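Local coordinates for TssK (Serratia sp. FS14, PDB 5Y0E), which probably serves as a trimeric structural component of the type VI secretion system baseplate, linking the baseplate to the membrane complex, at residues Cys41-Leu46 with Ile68-Thr73; Ala101-Arg106 with Ala161-Leu166; Val349-Ala354 with Pro433-Glu438. All blocks are in the same frame, centred on the assembly; numbering follows the deposited sequence.

Contact 1. Residues Cys41-Leu46 with Ile68-Thr73; sequences CFWGFL and IMPDGT
F42 presents the edge of its ring to residues 68-73: CE1 lies 3.5 Å from the carbonyl O of P70, and I68 CG2, the O of M69 and the N of G72 also sit near the ring plane. Its first torsion (chi1 57°) sets CG between the backbone N and the carbonyl carbon, from where the ring can turn that edge to I68-G72. F42 and I68 cross at about a right angle, the nearest side-chain pair being F42 CD1 and I68 CG2 at 4.2 Å. W43 is at a similar angle to P70, with W43 CD1 4.2 Å from P70 CG, while W43 CE3 stands 3.6 Å above the centre of the F42 ring. The backbone evidence places this cluster at the end of a strand pairing: G44 and I68 form an antiparallel hydrogen-bonded pair, with G44 N to I68 O at 2.8 Å and I68 N to G44 O at 2.9 Å. It joins strand 44-50 to strand 62-68 in a three-stranded antiparallel sheet. Beyond I68 the chain makes a type I turn from M69 to G72, and an Asx turn overlaps its end, in which D71 OD1 accepts from T73 N and T73 OG1, both on one face of the carboxylate. D71 OD2 forms a salt bridge with R123. F42 O accepts from H38 of the second subunit, and W34 of that subunit donates to G72 O.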
# COMPACT_ATOMS: atom_id res chain seq x y z
N CYS A 41 -8.44 8.22 11.79
CA CYS A 41 -8.15 9.46 11.06
C CYS A 41 -9.29 9.79 10.12
O CYS A 41 -9.09 10.09 8.95
CB CYS A 41 -6.82 9.35 10.30
SG CYS A 41 -5.41 8.88 11.30
N PHE A 42 -10.50 9.76 10.67
CA PHE A 42 -11.74 9.86 9.90
C PHE A 42 -12.13 11.28 9.56
O PHE A 42 -13.02 11.47 8.73
CB PHE A 42 -12.87 9.19 10.67
CG PHE A 42 -13.07 9.75 12.04
CD1 PHE A 42 -13.78 10.91 12.23
CD2 PHE A 42 -12.57 9.11 13.14
CE1 PHE A 42 -13.97 11.42 13.46
CE2 PHE A 42 -12.77 9.64 14.39
CZ PHE A 42 -13.46 10.78 14.54
N TRP A 43 -11.51 12.28 10.19
CA TRP A 43 -11.81 13.68 9.96
C TRP A 43 -10.86 14.27 8.94
O TRP A 43 -9.75 13.78 8.77
CB TRP A 43 -11.72 14.46 11.26
CG TRP A 43 -10.35 14.45 11.82
CD1 TRP A 43 -9.40 15.40 11.68
CD2 TRP A 43 -9.76 13.41 12.60
NE1 TRP A 43 -8.26 15.03 12.33
CE2 TRP A 43 -8.46 13.81 12.91
CE3 TRP A 43 -10.22 12.18 13.07
CZ2 TRP A 43 -7.61 13.04 13.67
CZ3 TRP A 43 -9.38 11.41 13.82
CH2 TRP A 43 -8.08 11.83 14.12
N GLY A 44 -11.29 15.31 8.27
CA GLY A 44 -10.44 16.06 7.39
C GLY A 44 -11.22 16.52 6.19
O GLY A 44 -12.43 16.38 6.14
N PHE A 45 -10.52 17.05 5.21
CA PHE A 45 -11.12 17.52 3.97
C PHE A 45 -11.00 16.48 2.88
O PHE A 45 -9.96 15.84 2.73
CB PHE A 45 -10.48 18.81 3.47
CG PHE A 45 -10.79 19.98 4.30
CD1 PHE A 45 -11.97 20.67 4.12
CD2 PHE A 45 -9.94 20.38 5.29
CE1 PHE A 45 -12.28 21.73 4.90
CE2 PHE A 45 -10.25 21.45 6.09
CZ PHE A 45 -11.42 22.12 5.89
N LEU A 46 -12.08 16.31 2.13
CA LEU A 46 -12.03 15.70 0.82
C LEU A 46 -11.71 16.71 -0.25
O LEU A 46 -11.02 16.40 -1.21
CB LEU A 46 -13.37 15.06 0.48
CG LEU A 46 -13.67 13.79 1.22
CD1 LEU A 46 -15.13 13.61 1.16
CD2 LEU A 46 -12.95 12.68 0.51
N ILE A 68 -15.19 15.91 6.89
CA ILE A 68 -15.74 15.47 8.16
C ILE A 68 -15.01 16.17 9.30
O ILE A 68 -13.78 16.21 9.32
CB ILE A 68 -15.63 13.94 8.30
CG1 ILE A 68 -16.69 13.28 7.45
CG2 ILE A 68 -15.82 13.53 9.72
CD1 ILE A 68 -16.26 12.00 6.87
N MET A 69 -15.76 16.70 10.23
CA MET A 69 -15.20 17.38 11.37
C MET A 69 -14.73 16.38 12.40
O MET A 69 -15.11 15.22 12.38
CB MET A 69 -16.23 18.32 11.97
CG MET A 69 -16.69 19.40 11.01
SD MET A 69 -15.40 20.56 10.49
CE MET A 69 -15.02 21.31 12.03
N PRO A 70 -13.86 16.79 13.31
CA PRO A 70 -13.33 15.84 14.29
C PRO A 70 -14.39 15.21 15.15
O PRO A 70 -14.17 14.12 15.66
CB PRO A 70 -12.37 16.70 15.11
CG PRO A 70 -11.88 17.65 14.15
CD PRO A 70 -13.02 18.00 13.24
N ASP A 71 -15.53 15.86 15.33
CA ASP A 71 -16.60 15.30 16.14
C ASP A 71 -17.50 14.36 15.35
O ASP A 71 -18.47 13.85 15.91
CB ASP A 71 -17.44 16.42 16.75
CG ASP A 71 -18.30 17.10 15.75
OD1 ASP A 71 -18.00 17.02 14.55
OD2 ASP A 71 -19.27 17.73 16.16
N GLY A 72 -17.21 14.12 14.08
CA GLY A 72 -17.92 13.17 13.27
C GLY A 72 -18.86 13.78 12.26
O GLY A 72 -19.47 13.06 11.48
N THR A 73 -18.96 15.10 12.23
CA THR A 73 -19.99 15.74 11.45
C THR A 73 -19.55 15.91 10.01
O THR A 73 -18.59 16.64 9.77
CB THR A 73 -20.32 17.07 12.05
OG1 THR A 73 -20.59 16.89 13.43
CG2 THR A 73 -21.51 17.67 11.36

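Contact 2. Residues Ala101-Arg106 with Ala161-Leu166; sequences ALPTYR and AEWTAL
P103 and W163 lie side by side and point the same way, with P103 CG over one face of the six-membered ring, offset toward its rim. P103 CG is 3.9 Å from the centroid of that ring of W163 and 23° off its normal, the geometry of a CH-pi contact. A101 CB approaches the same indole obliquely, at 3.7 Å from W163 CE3, and lies equally close to A165 CB. T104 uses its methyl group: CG2 comes within 3.6 Å of E162 C and O and reaches T164 CG2 at 4.1 Å. Behind these side chains, the backbone sets their spacing. L102 and T164 exchange two bonds, L102 N to T164 O and T164 N to L102 O, each 3.0 Å, and T104 N donates to E162 O from above the carbonyl plane. R106 and E162 are modelled as a salt bridge, which is doubtful because NH2 and OE2 are too close. E162 OE2, whose place is less sure, is also modelled in a salt bridge with R109. Further out, L149 and L151 of strand 142-155 pack on L102, while R152 and M154 pack on W163; R123 donates to P103 O. With the axes of 101-103 and 163-166 4.6 Å apart and at 163°, this is an antiparallel pairing whose last bridge is P103 with W163, where the bonds to CB diverge, within a mixed six-stranded sheet.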
# COMPACT_ATOMS: atom_id res chain seq x y z
N ALA A 101 -14.25 25.66 11.79
CA ALA A 101 -14.75 25.12 13.03
C ALA A 101 -16.24 24.97 13.15
O ALA A 101 -16.99 25.55 12.42
CB ALA A 101 -14.23 25.94 14.17
N LEU A 102 -16.65 24.18 14.11
CA LEU A 102 -18.04 23.92 14.36
C LEU A 102 -18.18 23.66 15.81
O LEU A 102 -17.33 23.04 16.40
CB LEU A 102 -18.48 22.68 13.61
CG LEU A 102 -19.94 22.33 13.81
CD1 LEU A 102 -20.79 23.27 12.99
CD2 LEU A 102 -20.21 20.89 13.44
N PRO A 103 -19.24 24.14 16.41
CA PRO A 103 -19.46 23.94 17.83
C PRO A 103 -19.81 22.51 18.11
O PRO A 103 -20.40 21.87 17.30
CB PRO A 103 -20.67 24.80 18.11
CG PRO A 103 -20.66 25.79 17.04
CD PRO A 103 -20.21 25.07 15.84
N THR A 104 -19.42 22.03 19.26
CA THR A 104 -19.72 20.67 19.65
C THR A 104 -21.16 20.58 20.14
O THR A 104 -21.69 21.53 20.73
CB THR A 104 -18.77 20.22 20.74
OG1 THR A 104 -19.06 20.94 21.93
CG2 THR A 104 -17.34 20.49 20.35
N TYR A 105 -21.80 19.44 19.89
CA TYR A 105 -23.14 19.22 20.40
C TYR A 105 -23.10 19.07 21.91
O TYR A 105 -22.36 18.24 22.45
CB TYR A 105 -23.77 17.97 19.79
CG TYR A 105 -25.17 17.74 20.31
CD1 TYR A 105 -25.40 17.07 21.50
CD2 TYR A 105 -26.27 18.24 19.62
CE1 TYR A 105 -26.66 16.90 21.98
CE2 TYR A 105 -27.53 18.07 20.11
CZ TYR A 105 -27.72 17.40 21.28
OH TYR A 105 -28.99 17.21 21.78
N ARG A 106 -23.93 19.84 22.61
CA ARG A 106 -24.11 19.66 24.04
C ARG A 106 -25.58 19.75 24.38
O ARG A 106 -26.27 20.67 23.92
CB ARG A 106 -23.33 20.69 24.86
CG ARG A 106 -23.26 20.34 26.35
CD ARG A 106 -22.06 19.45 26.63
NE ARG A 106 -20.86 20.12 26.15
CZ ARG A 106 -20.04 20.83 26.92
NH1 ARG A 106 -20.29 20.97 28.22
NH2 ARG A 106 -18.97 21.41 26.40
N ALA A 161 -12.67 24.14 23.93
CA ALA A 161 -13.28 22.81 23.92
C ALA A 161 -14.72 22.80 23.45
O ALA A 161 -15.29 21.72 23.32
CB ALA A 161 -13.22 22.20 25.32
N GLU A 162 -15.34 23.94 23.22
CA GLU A 162 -16.69 23.94 22.70
C GLU A 162 -16.71 23.89 21.19
O GLU A 162 -17.77 24.05 20.59
CB GLU A 162 -17.46 25.16 23.19
CG GLU A 162 -17.42 25.39 24.70
CD GLU A 162 -17.65 24.11 25.51
OE1 GLU A 162 -16.96 23.93 26.53
OE2 GLU A 162 -18.52 23.30 25.15
N TRP A 163 -15.56 23.67 20.56
CA TRP A 163 -15.49 23.59 19.12
C TRP A 163 -14.60 22.42 18.74
O TRP A 163 -13.70 22.05 19.49
CB TRP A 163 -14.92 24.86 18.49
CG TRP A 163 -15.65 26.10 18.81
CD1 TRP A 163 -15.63 26.78 20.00
CD2 TRP A 163 -16.49 26.85 17.93
NE1 TRP A 163 -16.43 27.90 19.91
CE2 TRP A 163 -16.96 27.96 18.65
CE3 TRP A 163 -16.88 26.69 16.61
CZ2 TRP A 163 -17.80 28.89 18.09
CZ3 TRP A 163 -17.72 27.61 16.07
CH2 TRP A 163 -18.17 28.70 16.80
N THR A 164 -14.88 21.83 17.59
CA THR A 164 -13.87 21.07 16.87
C THR A 164 -13.56 21.84 15.61
O THR A 164 -14.33 22.69 15.17
CB THR A 164 -14.31 19.65 16.52
OG1 THR A 164 -15.40 19.68 15.60
CG2 THR A 164 -14.69 18.87 17.74
N ALA A 165 -12.41 21.55 15.02
CA ALA A 165 -11.98 22.35 13.90
C ALA A 165 -11.01 21.57 13.04
O ALA A 165 -10.31 20.68 13.51
CB ALA A 165 -11.32 23.65 14.37
N LEU A 166 -10.96 21.94 11.77
CA LEU A 166 -9.99 21.44 10.83
C LEU A 166 -9.12 22.60 10.36
O LEU A 166 -9.64 23.67 10.06
CB LEU A 166 -10.66 20.77 9.63
CG LEU A 166 -11.67 19.65 9.82
CD1 LEU A 166 -12.32 19.32 8.50
CD2 LEU A 166 -11.02 18.44 10.37

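Contact 3. Residues Val349-Ala354 with Pro433-Glu438; sequences VRADVA and PGLDME
V349 and M437 lie side by side, V349 CG2 meeting M437 CG at 4.0 Å, while V349 CG1 reaches L435 CD1. That leucine methyl also touches A351 CB, and F362 of helix 355-365 packs on both V349 and M437. This is the better buried, regularly paired part of the contact, fixed by the antiparallel hydrogen-bonded pair of R350 and D436: D436 N to R350 O is 2.9 Å and R350 N to D436 O 3.1 Å. Toward P433 regular pairing gives way to loop, though a short bond still pins it: D352 N donates to P433 O at 2.6 Å with an N-H...O angle of 160°. P433 is exposed here; V353 CG1 and D352 CB still pack on its ring, and polar bonds are added. The R350 chain is bent at chi2 and chi3; its NH2 meets G434 O at the guanidinium edge in a weak bond, while NH1 forms a salt bridge with D352 OD2. R395 of the second subunit brings a like charge close to R350 NH2. D436, on the same sheet face as R350, is hydrogen-bonded through OD2 to Y403. The D352 carboxylate would partly offset the charge of R350 and so probably ease its closeness to R395.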
# COMPACT_ATOMS: atom_id res chain seq x y z
N VAL A 349 22.81 12.33 -24.33
CA VAL A 349 22.32 11.54 -25.42
C VAL A 349 23.25 10.42 -25.87
O VAL A 349 24.43 10.58 -25.85
CB VAL A 349 22.09 12.49 -26.61
CG1 VAL A 349 21.51 11.82 -27.82
CG2 VAL A 349 21.22 13.64 -26.18
N ARG A 350 22.69 9.28 -26.22
CA ARG A 350 23.44 8.15 -26.75
C ARG A 350 22.53 7.48 -27.75
O ARG A 350 21.35 7.45 -27.56
CB ARG A 350 23.86 7.16 -25.68
CG ARG A 350 23.16 5.83 -25.80
CD ARG A 350 24.06 4.66 -25.49
NE ARG A 350 24.20 3.75 -26.61
CZ ARG A 350 23.22 3.35 -27.38
NH1 ARG A 350 23.46 2.54 -28.37
NH2 ARG A 350 22.01 3.76 -27.18
N ALA A 351 23.07 6.98 -28.83
CA ALA A 351 22.27 6.32 -29.83
C ALA A 351 23.12 5.37 -30.62
O ALA A 351 24.31 5.41 -30.55
CB ALA A 351 21.65 7.33 -30.76
N ASP A 352 22.49 4.52 -31.41
CA ASP A 352 23.25 3.58 -32.19
C ASP A 352 23.55 4.09 -33.58
O ASP A 352 23.28 3.44 -34.55
CB ASP A 352 22.54 2.25 -32.25
CG ASP A 352 22.92 1.35 -31.13
OD1 ASP A 352 24.09 1.08 -30.98
OD2 ASP A 352 22.06 0.91 -30.37
N VAL A 353 24.13 5.26 -33.65
CA VAL A 353 24.52 5.84 -34.92
C VAL A 353 26.01 6.12 -34.89
O VAL A 353 26.67 5.89 -33.88
CB VAL A 353 23.71 7.11 -35.22
CG1 VAL A 353 22.26 6.86 -34.94
CG2 VAL A 353 24.21 8.25 -34.37
N ALA A 354 26.57 6.60 -35.99
CA ALA A 354 27.97 6.96 -36.00
C ALA A 354 28.17 8.28 -35.29
O ALA A 354 27.31 9.17 -35.32
CB ALA A 354 28.51 7.05 -37.42
N PRO A 433 18.32 4.77 -34.02
CA PRO A 433 18.15 3.52 -33.29
C PRO A 433 18.86 3.56 -31.95
O PRO A 433 19.99 4.05 -31.83
CB PRO A 433 18.79 2.49 -34.22
CG PRO A 433 19.65 3.27 -35.11
CD PRO A 433 18.97 4.56 -35.31
N GLY A 434 18.20 3.00 -30.95
CA GLY A 434 18.81 2.85 -29.65
C GLY A 434 18.80 4.09 -28.80
O GLY A 434 19.38 4.06 -27.71
N LEU A 435 18.16 5.16 -29.24
CA LEU A 435 18.22 6.43 -28.55
C LEU A 435 17.94 6.28 -27.07
O LEU A 435 17.02 5.57 -26.67
CB LEU A 435 17.22 7.39 -29.16
CG LEU A 435 17.31 8.77 -28.53
CD1 LEU A 435 18.60 9.39 -28.95
CD2 LEU A 435 16.16 9.61 -28.98
N ASP A 436 18.77 6.91 -26.26
CA ASP A 436 18.51 7.07 -24.84
C ASP A 436 18.87 8.50 -24.48
O ASP A 436 19.90 9.00 -24.93
CB ASP A 436 19.30 6.09 -23.98
CG ASP A 436 19.05 6.28 -22.49
OD1 ASP A 436 17.89 6.18 -22.07
OD2 ASP A 436 20.01 6.56 -21.74
N MET A 437 18.02 9.16 -23.71
CA MET A 437 18.27 10.55 -23.39
C MET A 437 18.01 10.80 -21.92
O MET A 437 17.27 10.07 -21.26
CB MET A 437 17.42 11.50 -24.21
CG MET A 437 17.84 11.53 -25.65
SD MET A 437 16.91 12.71 -26.64
CE MET A 437 15.29 12.49 -25.97
N GLU A 438 18.69 11.81 -21.41
CA GLU A 438 18.45 12.34 -20.09
C GLU A 438 18.42 13.85 -20.23
O GLU A 438 19.15 14.43 -21.03
CB GLU A 438 19.53 11.92 -19.10
CG GLU A 438 19.64 10.44 -18.92
CD GLU A 438 20.62 10.03 -17.85
OE1 GLU A 438 21.29 10.90 -17.29
OE2 GLU A 438 20.74 8.83 -17.57

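In the fold
From the N terminus, contact 1 comes first and closes a loop of 21 residues without helix, joining strand 44-50 to the end of strand 62-68. Contact 2 then opens and closes a longer, helix-free loop, whose chain includes strand 142-155. Contact 3 follows, spanning 78 residues that include helices and strands. The three are in series, so none nests in or crosses another. Contacts 1 and 2 touch: P70 and M69 pack on 164-166, bringing the three-stranded and six-stranded sheets together. Contact 3 belongs to the eight-stranded sheet across the chain's centre, with its centre about 53 Å from that of contact 1; both reach the second subunit.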